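Local coordinates for protein chitinase (Paenibacillus sp. FPU-7, PDB 5GZT) that probably hydrolyses chitin and chitodextrins at internal N-acetyl-beta-D-glucosaminide beta-1,4 linkages, using family 18 glycoside hydrolase domains, at residues B[560-565]-B[569-574]. Sequence-based numbering, arbitrary orientation.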
# COMPACT_ATOMS: atom_id res chain seq x y z
N GLY B 560 -9.07 -25.48 5.13
CA GLY B 560 -8.42 -24.41 5.95
C GLY B 560 -8.73 -22.97 5.53
O GLY B 560 -9.22 -22.15 6.38
N THR B 561 -8.33 -22.66 4.29
CA THR B 561 -8.47 -21.35 3.65
C THR B 561 -9.07 -21.55 2.26
O THR B 561 -8.84 -22.54 1.64
CB THR B 561 -7.19 -20.53 3.50
OG1 THR B 561 -6.28 -21.24 2.69
CG2 THR B 561 -6.50 -20.19 4.87
N ILE B 562 -9.90 -20.61 1.84
CA ILE B 562 -10.40 -20.53 0.46
C ILE B 562 -10.17 -19.11 -0.03
O ILE B 562 -10.58 -18.17 0.60
CB ILE B 562 -11.90 -20.88 0.42
CG1 ILE B 562 -12.16 -22.26 0.92
CG2 ILE B 562 -12.43 -20.77 -1.02
CD1 ILE B 562 -13.61 -22.63 1.17
N VAL B 563 -9.51 -18.92 -1.17
CA VAL B 563 -9.11 -17.62 -1.65
C VAL B 563 -10.36 -16.87 -2.14
O VAL B 563 -11.41 -17.48 -2.48
CB VAL B 563 -8.01 -17.71 -2.72
CG1 VAL B 563 -6.81 -18.58 -2.23
CG2 VAL B 563 -8.56 -18.28 -4.04
N TYR B 564 -10.33 -15.54 -2.01
CA TYR B 564 -11.53 -14.73 -2.33
C TYR B 564 -12.09 -15.00 -3.75
O TYR B 564 -13.28 -15.00 -3.93
CB TYR B 564 -11.18 -13.27 -2.23
CG TYR B 564 -12.33 -12.29 -2.34
CD1 TYR B 564 -13.35 -12.25 -1.37
CD2 TYR B 564 -12.46 -11.46 -3.46
CE1 TYR B 564 -14.42 -11.36 -1.50
CE2 TYR B 564 -13.49 -10.55 -3.57
CZ TYR B 564 -14.48 -10.47 -2.59
OH TYR B 564 -15.51 -9.56 -2.68
N SER B 565 -11.25 -15.10 -4.77
CA SER B 565 -11.74 -15.36 -6.13
C SER B 565 -12.60 -16.61 -6.21
O SER B 565 -13.62 -16.62 -6.90
CB SER B 565 -10.59 -15.49 -7.11
OG SER B 565 -9.65 -16.48 -6.68
N ASN B 569 -16.57 -16.90 -7.15
CA ASN B 569 -17.04 -17.80 -8.19
C ASN B 569 -18.06 -18.83 -7.71
O ASN B 569 -19.00 -19.08 -8.43
CB ASN B 569 -15.85 -18.48 -8.86
CG ASN B 569 -15.02 -17.51 -9.74
OD1 ASN B 569 -15.42 -16.40 -10.11
ND2 ASN B 569 -13.87 -17.96 -10.06
N ASN B 570 -17.90 -19.42 -6.51
CA ASN B 570 -18.65 -20.59 -6.17
C ASN B 570 -19.33 -20.59 -4.78
O ASN B 570 -20.13 -21.51 -4.50
CB ASN B 570 -17.74 -21.84 -6.29
CG ASN B 570 -17.23 -22.04 -7.70
OD1 ASN B 570 -16.01 -22.19 -7.99
ND2 ASN B 570 -18.14 -21.97 -8.60
N TYR B 571 -19.09 -19.56 -3.95
CA TYR B 571 -19.64 -19.61 -2.57
C TYR B 571 -20.54 -18.44 -2.15
O TYR B 571 -21.55 -18.63 -1.46
CB TYR B 571 -18.52 -19.70 -1.57
CG TYR B 571 -17.77 -21.00 -1.49
CD1 TYR B 571 -16.80 -21.31 -2.43
CD2 TYR B 571 -17.97 -21.87 -0.44
CE1 TYR B 571 -16.11 -22.51 -2.35
CE2 TYR B 571 -17.26 -23.10 -0.33
CZ TYR B 571 -16.30 -23.38 -1.28
OH TYR B 571 -15.54 -24.54 -1.20
N ILE B 572 -20.14 -17.21 -2.44
CA ILE B 572 -20.85 -16.07 -1.78
C ILE B 572 -22.26 -15.96 -2.40
O ILE B 572 -22.42 -15.63 -3.59
CB ILE B 572 -20.13 -14.72 -1.91
CG1 ILE B 572 -18.74 -14.76 -1.33
CG2 ILE B 572 -20.96 -13.63 -1.20
CD1 ILE B 572 -17.83 -13.57 -1.72
N ASN B 573 -23.25 -16.31 -1.61
CA ASN B 573 -24.64 -16.41 -1.99
C ASN B 573 -24.83 -17.43 -3.12
O ASN B 573 -25.72 -17.26 -3.95
CB ASN B 573 -25.23 -15.01 -2.32
CG ASN B 573 -26.75 -15.01 -2.39
OD1 ASN B 573 -27.42 -15.74 -1.66
ND2 ASN B 573 -27.31 -14.18 -3.29
N LYS B 574 -24.00 -18.47 -3.13
CA LYS B 574 -24.07 -19.57 -4.12
C LYS B 574 -24.00 -20.94 -3.41
O LYS B 574 -23.45 -21.06 -2.29
CB LYS B 574 -22.90 -19.51 -5.11
CG LYS B 574 -22.96 -18.28 -5.98
CD LYS B 574 -21.74 -18.06 -6.79
CE LYS B 574 -21.99 -16.93 -7.74
NZ LYS B 574 -20.83 -16.63 -8.55
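I562 and Y571, which flank the short helix 564-570 in sequence, meet side chain to side chain from opposite directions, illustrating how a strand-to-helix unit folds back on itself through the methyl end of an isoleucine and the phenolic end of a tyrosine. Y571 leaves the backbone pointing toward 560-565, and a chi1 of -72°, with CG anti to the carbonyl carbon, carries the ring on toward it. CB and the near half of the ring stay short of I562. Contact begins at CE2, 4.0 Å from I562 CD1, tightens at CZ, and ends at Y571 OH, 3.6 Å from I562 CD1. The methyl approaches the ring obliquely. I597 of strand 596-598 touches both side chains.

A second, looser contact sets I572 CD1 4.1 Å from Y564 CE1, the side chains crossing at about a right angle; Y564 OH is hydrogen-bonded to E633. To one side of these patches, a helical i to i+4 bond joins N569 N to S565 O at 3.0 Å, in the helix with V563 at its N-cap position. A type II turn from Y571 to K574 brings the lysine back: K574 NZ donates to N569 O at 3.1 Å from above the carbonyl plane, and also to V568 O.

Strand 561-563 edges an antiparallel sheet inserted after barrel strand 527-532, consistent with the alpha+beta insertion of family 18 chitinases. Here dispersion joins the side chains, one helical bond engages S565 O and the lysine reaches N569 O, so the unit closes without a side-chain hydrogen bond between its segments.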